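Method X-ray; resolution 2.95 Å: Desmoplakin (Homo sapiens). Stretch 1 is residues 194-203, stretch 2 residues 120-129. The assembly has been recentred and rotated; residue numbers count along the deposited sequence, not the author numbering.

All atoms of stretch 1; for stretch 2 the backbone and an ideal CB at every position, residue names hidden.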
# COMPACT_ATOMS: atom_id res chain seq x y z
N HIS A 194 -2.73 -0.13 -0.67
CA HIS A 194 -2.34 0.99 -1.52
C HIS A 194 -1.79 2.10 -0.64
O HIS A 194 -0.69 2.60 -0.87
CB HIS A 194 -3.52 1.50 -2.35
CG HIS A 194 -3.89 0.60 -3.49
ND1 HIS A 194 -2.96 0.11 -4.39
CD2 HIS A 194 -5.09 0.10 -3.88
CE1 HIS A 194 -3.57 -0.65 -5.28
NE2 HIS A 194 -4.86 -0.68 -5.00
N LEU A 195 -2.56 2.47 0.38
CA LEU A 195 -2.15 3.50 1.32
C LEU A 195 -0.73 3.27 1.84
O LEU A 195 0.03 4.22 2.01
CB LEU A 195 -3.13 3.59 2.49
CG LEU A 195 -4.47 4.28 2.21
CD1 LEU A 195 -5.31 4.34 3.47
CD2 LEU A 195 -4.24 5.68 1.65
N LYS A 196 -0.39 2.02 2.09
CA LYS A 196 0.93 1.67 2.62
C LYS A 196 2.02 1.79 1.55
O LYS A 196 3.02 2.49 1.74
CB LYS A 196 0.90 0.26 3.20
CG LYS A 196 2.21 -0.19 3.83
CD LYS A 196 2.16 -1.66 4.21
CE LYS A 196 1.99 -2.55 2.98
NZ LYS A 196 1.71 -3.97 3.33
N GLU A 197 1.83 1.11 0.43
CA GLU A 197 2.81 1.11 -0.66
C GLU A 197 2.97 2.50 -1.26
O GLU A 197 4.08 2.96 -1.50
CB GLU A 197 2.42 0.12 -1.75
CG GLU A 197 2.33 -1.33 -1.29
CD GLU A 197 3.66 -1.88 -0.82
OE1 GLU A 197 4.13 -2.88 -1.40
OE2 GLU A 197 4.23 -1.33 0.15
N ASN A 198 1.85 3.16 -1.50
CA ASN A 198 1.88 4.52 -2.04
C ASN A 198 2.56 5.50 -1.09
O ASN A 198 3.26 6.41 -1.52
CB ASN A 198 0.47 5.00 -2.39
CG ASN A 198 0.00 4.49 -3.75
OD1 ASN A 198 0.29 3.35 -4.12
ND2 ASN A 198 -0.71 5.33 -4.49
N ALA A 199 2.36 5.30 0.21
CA ALA A 199 3.08 6.10 1.20
C ALA A 199 4.57 5.88 0.99
O ALA A 199 5.32 6.83 0.77
CB ALA A 199 2.67 5.70 2.60
N ALA A 200 5.00 4.62 1.04
CA ALA A 200 6.40 4.27 0.83
C ALA A 200 6.94 4.86 -0.47
O ALA A 200 8.01 5.48 -0.48
CB ALA A 200 6.57 2.76 0.85
N TYR A 201 6.20 4.68 -1.55
CA TYR A 201 6.59 5.18 -2.87
C TYR A 201 6.97 6.65 -2.82
O TYR A 201 7.98 7.06 -3.38
CB TYR A 201 5.45 4.96 -3.86
CG TYR A 201 5.70 5.49 -5.26
CD1 TYR A 201 6.11 4.64 -6.28
CD2 TYR A 201 5.51 6.83 -5.56
CE1 TYR A 201 6.34 5.12 -7.56
CE2 TYR A 201 5.73 7.31 -6.84
CZ TYR A 201 6.14 6.45 -7.83
OH TYR A 201 6.36 6.93 -9.10
N PHE A 202 6.16 7.45 -2.13
CA PHE A 202 6.43 8.88 -2.04
C PHE A 202 7.52 9.19 -1.01
O PHE A 202 8.33 10.09 -1.21
CB PHE A 202 5.16 9.67 -1.73
CG PHE A 202 4.19 9.72 -2.88
CD1 PHE A 202 2.95 9.10 -2.78
CD2 PHE A 202 4.51 10.38 -4.05
CE1 PHE A 202 2.06 9.14 -3.83
CE2 PHE A 202 3.62 10.43 -5.10
CZ PHE A 202 2.40 9.81 -5.00
N GLN A 203 7.53 8.44 0.08
CA GLN A 203 8.54 8.63 1.11
C GLN A 203 9.91 8.40 0.50
O GLN A 203 10.86 9.14 0.76
CB GLN A 203 8.30 7.67 2.28
CG GLN A 203 8.93 8.10 3.60
CD GLN A 203 10.45 8.12 3.56
OE1 GLN A 203 11.08 7.28 2.92
NE2 GLN A 203 11.05 9.10 4.24
N UNK A 120 -8.16 7.46 -7.77
CA UNK A 120 -6.91 7.46 -8.53
C UNK A 120 -5.72 7.11 -7.63
O UNK A 120 -5.42 7.84 -6.69
CB UNK A 120 -6.69 8.82 -9.19
N UNK A 121 -5.06 5.99 -7.92
CA UNK A 121 -3.94 5.53 -7.10
C UNK A 121 -2.59 5.66 -7.80
O UNK A 121 -1.59 5.10 -7.35
CB UNK A 121 -4.16 4.07 -6.70
N UNK A 122 -2.57 6.40 -8.90
CA UNK A 122 -1.33 6.62 -9.65
C UNK A 122 -0.41 7.56 -8.89
O UNK A 122 -0.65 7.89 -7.72
CB UNK A 122 -1.63 7.18 -11.04
N UNK A 123 0.66 7.99 -9.55
CA UNK A 123 1.60 8.94 -8.97
C UNK A 123 1.05 10.37 -8.93
O UNK A 123 1.52 11.20 -8.16
CB UNK A 123 2.91 8.91 -9.76
N UNK A 124 0.06 10.65 -9.77
CA UNK A 124 -0.56 11.97 -9.81
C UNK A 124 -1.31 12.28 -8.52
O UNK A 124 -1.58 13.45 -8.22
CB UNK A 124 -1.51 12.07 -11.00
N UNK A 125 -1.66 11.25 -7.76
CA UNK A 125 -2.37 11.44 -6.49
C UNK A 125 -1.42 11.34 -5.31
O UNK A 125 -1.07 10.24 -4.87
CB UNK A 125 -3.49 10.41 -6.34
N UNK A 126 -1.01 12.49 -4.78
CA UNK A 126 -0.04 12.55 -3.70
C UNK A 126 -0.70 12.61 -2.33
O UNK A 126 -0.04 12.43 -1.30
CB UNK A 126 0.87 13.76 -3.89
N UNK A 127 -2.01 12.85 -2.31
CA UNK A 127 -2.74 13.06 -1.07
C UNK A 127 -3.06 11.79 -0.29
O UNK A 127 -4.21 11.56 0.09
CB UNK A 127 -4.05 13.79 -1.38
N UNK A 128 -2.04 10.98 -0.04
CA UNK A 128 -2.19 9.79 0.80
C UNK A 128 -2.45 10.23 2.24
O UNK A 128 -2.51 9.41 3.16
CB UNK A 128 -0.95 8.90 0.72
N UNK A 129 -2.60 11.53 2.43
CA UNK A 129 -2.89 12.10 3.74
C UNK A 129 -4.39 12.32 3.86
O UNK A 129 -5.02 11.87 4.81
CB UNK A 129 -2.13 13.41 3.95

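Stretch 1 is one continuous helix. It turns His194, Asn198, Tyr201 and Phe202 toward stretch 2, which has no regular helix or strand.

Position 120 has nothing of the helix within 5.5 Å of its ideal CB. Stretch 1 sets no demand here, and many residues would do. It is Asp120. Its OD1 accepts hydrogen bonds within the loop.

At position 121 CA-to-CB points toward the helix. The ideal CB lies 4.3 Å from Asn198 ND2 and 4.7 Å from His194 CG. The methyls of Leu195 lie further along. A large side chain would suit: an aromatic to lie on the imidazole, or a long aliphatic one. The backbone carbonyl also matters, because Asn198 offers an amide donor whatever the side chain. The residue is Trp121, with chi1 at -71° (m). Its five-membered ring stacks face to face on the His194 ring, centroids 4.3 Å apart and planes at 26°. His194 CB sits over the six-membered ring, 3.6 Å from its centroid, a CH-pi contact. Leu195 CD2 meets the ring edge at CH2, 3.7 Å away. Asn198 ND2 donates a hydrogen bond to Trp121 O at 3.0 Å, with an angle of 162°.

At position 122 CA-to-CB points away, so stretch 1 does not select the side chain. A small polar residue could serve the loop itself. It is Ser122. Its OG donates to Asp120 OD1 at 2.8 Å, and its N donates to the same oxygen at 3.1 Å.

Position 123 points sideways. Its ideal CB is 4.0 Å from Tyr201 OH and 4.9 Å from Phe202 CZ. A short polar or small side chain would fit beside these rings. It is Asp123, with CB 4.0 Å from Tyr201 OH. Its backbone O lies 3.6 Å from Phe202 CZ, at the ring edge. OD1 is hydrogen-bonded elsewhere in the structure.

Position 124 points away into space free of stretch 1, where a long polar chain is easily accepted. It is Lys124, extended beyond CB: chi1 is m, chi2 to chi4 are t.

Position 125 points sideways, with no helix atom near its ideal CB. Several polar residues would suit. It is Asn125. Its ND2 makes a weak hydrogen bond to Asp120 O at 2.9 Å, while its backbone O lies 3.5 Å from Phe202 CE1.

Position 126 also points sideways, 4.4 Å from Phe202 CZ at its ideal CB. A methyl-bearing side chain such as Val, Thr or Ala could cover the ring. It is Thr126. CG2 sits over one face, 3.8 Å from the centroid of the Phe202 ring.

Position 127 points away; most polar or small residues would do. It is Asn127.

Position 128 faces Leu195, Asn198 and Ala199. A branched aliphatic residue, Leu, Ile or Val, or Met would suit. It is Ile128. CG2 packs 3.5 Å from Leu195 CD2, CD1 lies 4.0 Å from Asn198 CB, and CG1 reaches Phe202 CD1 at 4.0 Å.

Position 129 points away; many residues would do. It is Ala129, which does not touch stretch 1.

Stretch 2, residues 120-129: DWSDKNTNIA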
# COMPACT_ATOMS: atom_id res chain seq x y z
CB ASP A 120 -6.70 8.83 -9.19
CG ASP A 120 -5.43 8.89 -10.01
OD1 ASP A 120 -4.93 7.82 -10.42
OD2 ASP A 120 -4.93 10.02 -10.24
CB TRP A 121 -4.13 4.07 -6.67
CG TRP A 121 -5.21 3.87 -5.66
CD1 TRP A 121 -6.43 3.30 -5.87
CD2 TRP A 121 -5.17 4.23 -4.28
NE1 TRP A 121 -7.15 3.28 -4.70
CE2 TRP A 121 -6.40 3.85 -3.71
CE3 TRP A 121 -4.21 4.84 -3.46
CZ2 TRP A 121 -6.70 4.06 -2.37
CZ3 TRP A 121 -4.51 5.04 -2.13
CH2 TRP A 121 -5.74 4.66 -1.59
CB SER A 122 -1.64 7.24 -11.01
OG SER A 122 -2.23 8.52 -10.86
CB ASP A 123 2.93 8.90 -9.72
CG ASP A 123 2.79 9.32 -11.18
OD1 ASP A 123 3.67 10.05 -11.68
OD2 ASP A 123 1.80 8.91 -11.82
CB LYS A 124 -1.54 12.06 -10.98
CG LYS A 124 -0.94 11.82 -12.36
CD LYS A 124 -2.06 11.70 -13.40
CE LYS A 124 -1.53 11.34 -14.78
NZ LYS A 124 -2.65 11.06 -15.73
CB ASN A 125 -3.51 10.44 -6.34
CG ASN A 125 -4.30 10.65 -5.06
OD1 ASN A 125 -4.51 11.78 -4.63
ND2 ASN A 125 -4.75 9.55 -4.45
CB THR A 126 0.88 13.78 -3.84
OG1 THR A 126 0.80 14.30 -5.18
CG2 THR A 126 2.32 13.40 -3.53
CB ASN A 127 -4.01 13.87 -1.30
CG ASN A 127 -3.74 15.36 -1.40
OD1 ASN A 127 -4.16 16.02 -2.34
ND2 ASN A 127 -3.03 15.88 -0.40
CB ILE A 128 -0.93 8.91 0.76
CG1 ILE A 128 -0.38 8.85 -0.66
CG2 ILE A 128 -1.23 7.52 1.31
CD1 ILE A 128 -1.39 8.43 -1.71
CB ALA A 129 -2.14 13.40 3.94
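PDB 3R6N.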